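Local coordinates for myosin light chain 1 (Saccharomyces cerevisiae, PDB 1M45), which serves as a light chain of the yeast myosins MYO1 and MYO2 by binding their IQ motifs, and recruits IQG1 to the bud neck for cytokinesis, at residues 24-29 and 61-66. Residues are numbered along the deposited sequence; the frame is centred on the assembly and turned at random.
Sequences DSLGDY and DQITGL
Leu26 and Ile63 form the nearest CA pair between 24-29 and 61-66, 8.1 Å apart; 24-29 passes from a 3-10 turn into helix 26-32, and 61-66 is regular helix. Ile63 CG2 sits in the angle between Leu26 and the Tyr29 ring, turned to the ring because chi1 of -66° for CG1 sets CG2 anti to the backbone N. Ile63 CG2 lies obliquely against the ring, 3.6 Å from Tyr29 CE2. Ile63 CG2 also meets Leu26 CD1 at 3.9 Å. CG1 and CD1 of Ile63 lie beside the same methyl, the two side chains pointing opposite ways. The other Leu26 branch, CD2, touches Leu66 CD1 at 4.2 Å. A water at the ring edge, in its plane, has its O 2.9 Å from Tyr29 OH and donates a weak bond to Thr64 OG1; Tyr29 OH also bonds to Asn6. An alanine in place of Ile63 would probably leave Leu26 CD1 and the Tyr29 ring without their partner on helix 60-69. Ile21 of strand 20-22 and Phe10 also pack on Ile63, in the core of the N-terminal EF-hand-like lobe. With no direct hydrogen bond across it, the join rests on apolar packing; Thr64 OG1 also bonds to Leu60 O, and the water link probably adds little.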
loop_
_atom_site.group_PDB
_atom_site.type_symbol
_atom_site.label_atom_id
_atom_site.label_comp_id
_atom_site.label_asym_id
_atom_site.label_seq_id
_atom_site.Cartn_x
_atom_site.Cartn_y
_atom_site.Cartn_z
ATOM N N ASP A 24 4.209 -3.961 -16.088
ATOM C CA ASP A 24 3.396 -4.537 -15.019
ATOM C C ASP A 24 3.967 -4.305 -13.610
ATOM O O ASP A 24 3.338 -4.682 -12.622
ATOM C CB ASP A 24 3.134 -6.032 -15.233
ATOM C CG ASP A 24 4.405 -6.839 -15.354
ATOM O OD1 ASP A 24 5.237 -6.845 -14.437
ATOM O OD2 ASP A 24 4.624 -7.586 -16.354
ATOM N N SER A 25 5.148 -3.697 -13.527
ATOM C CA SER A 25 5.738 -3.391 -12.235
ATOM C C SER A 25 5.477 -1.956 -11.881
ATOM O O SER A 25 5.918 -1.501 -10.811
ATOM C CB SER A 25 7.254 -3.602 -12.224
ATOM O OG SER A 25 7.591 -4.957 -12.171
ATOM N N LEU A 26 4.758 -1.217 -12.725
ATOM C CA LEU A 26 4.620 0.228 -12.481
ATOM C C LEU A 26 3.922 0.519 -11.181
ATOM O O LEU A 26 4.328 1.451 -10.458
ATOM C CB LEU A 26 3.925 0.953 -13.652
ATOM C CG LEU A 26 3.680 2.430 -13.390
ATOM C CD1 LEU A 26 4.965 3.213 -13.211
ATOM C CD2 LEU A 26 2.887 3.016 -14.566
ATOM N N GLY A 27 2.867 -0.256 -10.885
ATOM C CA GLY A 27 2.140 -0.032 -9.641
ATOM C C GLY A 27 3.021 -0.153 -8.408
ATOM O O GLY A 27 3.009 0.704 -7.521
ATOM N N ASP A 28 3.799 -1.227 -8.348
ATOM C CA ASP A 28 4.682 -1.434 -7.203
ATOM C C ASP A 28 5.806 -0.409 -7.116
ATOM O O ASP A 28 6.256 -0.067 -6.020
ATOM C CB ASP A 28 5.215 -2.866 -7.249
ATOM C CG ASP A 28 4.194 -3.854 -6.817
ATOM O OD1 ASP A 28 4.436 -5.075 -6.989
ATOM O OD2 ASP A 28 3.148 -3.506 -6.257
ATOM N N TYR A 29 6.273 0.041 -8.287
ATOM C CA TYR A 29 7.277 1.109 -8.305
ATOM C C TYR A 29 6.687 2.376 -7.690
ATOM O O TYR A 29 7.326 3.006 -6.866
ATOM C CB TYR A 29 7.814 1.411 -9.718
ATOM C CG TYR A 29 8.758 2.553 -9.716
ATOM C CD1 TYR A 29 10.062 2.386 -9.287
ATOM C CD2 TYR A 29 8.336 3.811 -10.109
ATOM C CE1 TYR A 29 10.928 3.472 -9.221
ATOM C CE2 TYR A 29 9.170 4.929 -10.021
ATOM C CZ TYR A 29 10.474 4.748 -9.588
ATOM O OH TYR A 29 11.294 5.851 -9.503
ATOM N N ASP A 61 12.772 7.776 -17.182
ATOM C CA ASP A 61 12.296 9.043 -17.682
ATOM C C ASP A 61 10.824 9.013 -18.078
ATOM O O ASP A 61 10.124 10.019 -17.920
ATOM C CB ASP A 61 13.117 9.513 -18.875
ATOM C CG ASP A 61 14.469 10.028 -18.475
ATOM O OD1 ASP A 61 14.626 10.580 -17.342
ATOM O OD2 ASP A 61 15.421 9.952 -19.267
ATOM N N GLN A 62 10.378 7.876 -18.606
ATOM C CA GLN A 62 8.985 7.748 -19.026
ATOM C C GLN A 62 8.117 7.734 -17.784
ATOM O O GLN A 62 7.047 8.390 -17.736
ATOM C CB GLN A 62 8.756 6.495 -19.837
ATOM C CG GLN A 62 9.283 6.514 -21.261
ATOM C CD GLN A 62 8.997 5.227 -21.978
ATOM O OE1 GLN A 62 9.377 4.149 -21.524
ATOM N NE2 GLN A 62 8.284 5.322 -23.095
ATOM N N ILE A 63 8.616 7.056 -16.750
ATOM C CA ILE A 63 7.853 6.980 -15.501
ATOM C C ILE A 63 7.767 8.333 -14.828
ATOM O O ILE A 63 6.719 8.723 -14.323
ATOM C CB ILE A 63 8.447 5.926 -14.534
ATOM C CG1 ILE A 63 8.259 4.555 -15.156
ATOM C CG2 ILE A 63 7.723 5.978 -13.172
ATOM C CD1 ILE A 63 8.865 3.382 -14.352
ATOM N N THR A 64 8.878 9.064 -14.827
ATOM C CA THR A 64 8.917 10.394 -14.253
ATOM C C THR A 64 7.950 11.307 -14.979
ATOM O O THR A 64 7.234 12.081 -14.350
ATOM C CB THR A 64 10.360 10.948 -14.302
ATOM O OG1 THR A 64 11.215 10.063 -13.572
ATOM C CG2 THR A 64 10.450 12.253 -13.530
ATOM N N GLY A 65 7.910 11.185 -16.303
ATOM C CA GLY A 65 6.960 11.928 -17.111
ATOM C C GLY A 65 5.533 11.613 -16.679
ATOM O O GLY A 65 4.715 12.519 -16.486
ATOM N N LEU A 66 5.225 10.325 -16.485
ATOM C CA LEU A 66 3.883 9.893 -16.044
ATOM C C LEU A 66 3.539 10.469 -14.690
ATOM O O LEU A 66 2.378 10.840 -14.458
ATOM C CB LEU A 66 3.749 8.361 -16.015
ATOM C CG LEU A 66 3.873 7.632 -17.345
ATOM C CD1 LEU A 66 3.989 6.125 -17.146
ATOM C CD2 LEU A 66 2.674 7.965 -18.227
HETATM O O HOH W 1 10.664 8.431 -10.716
#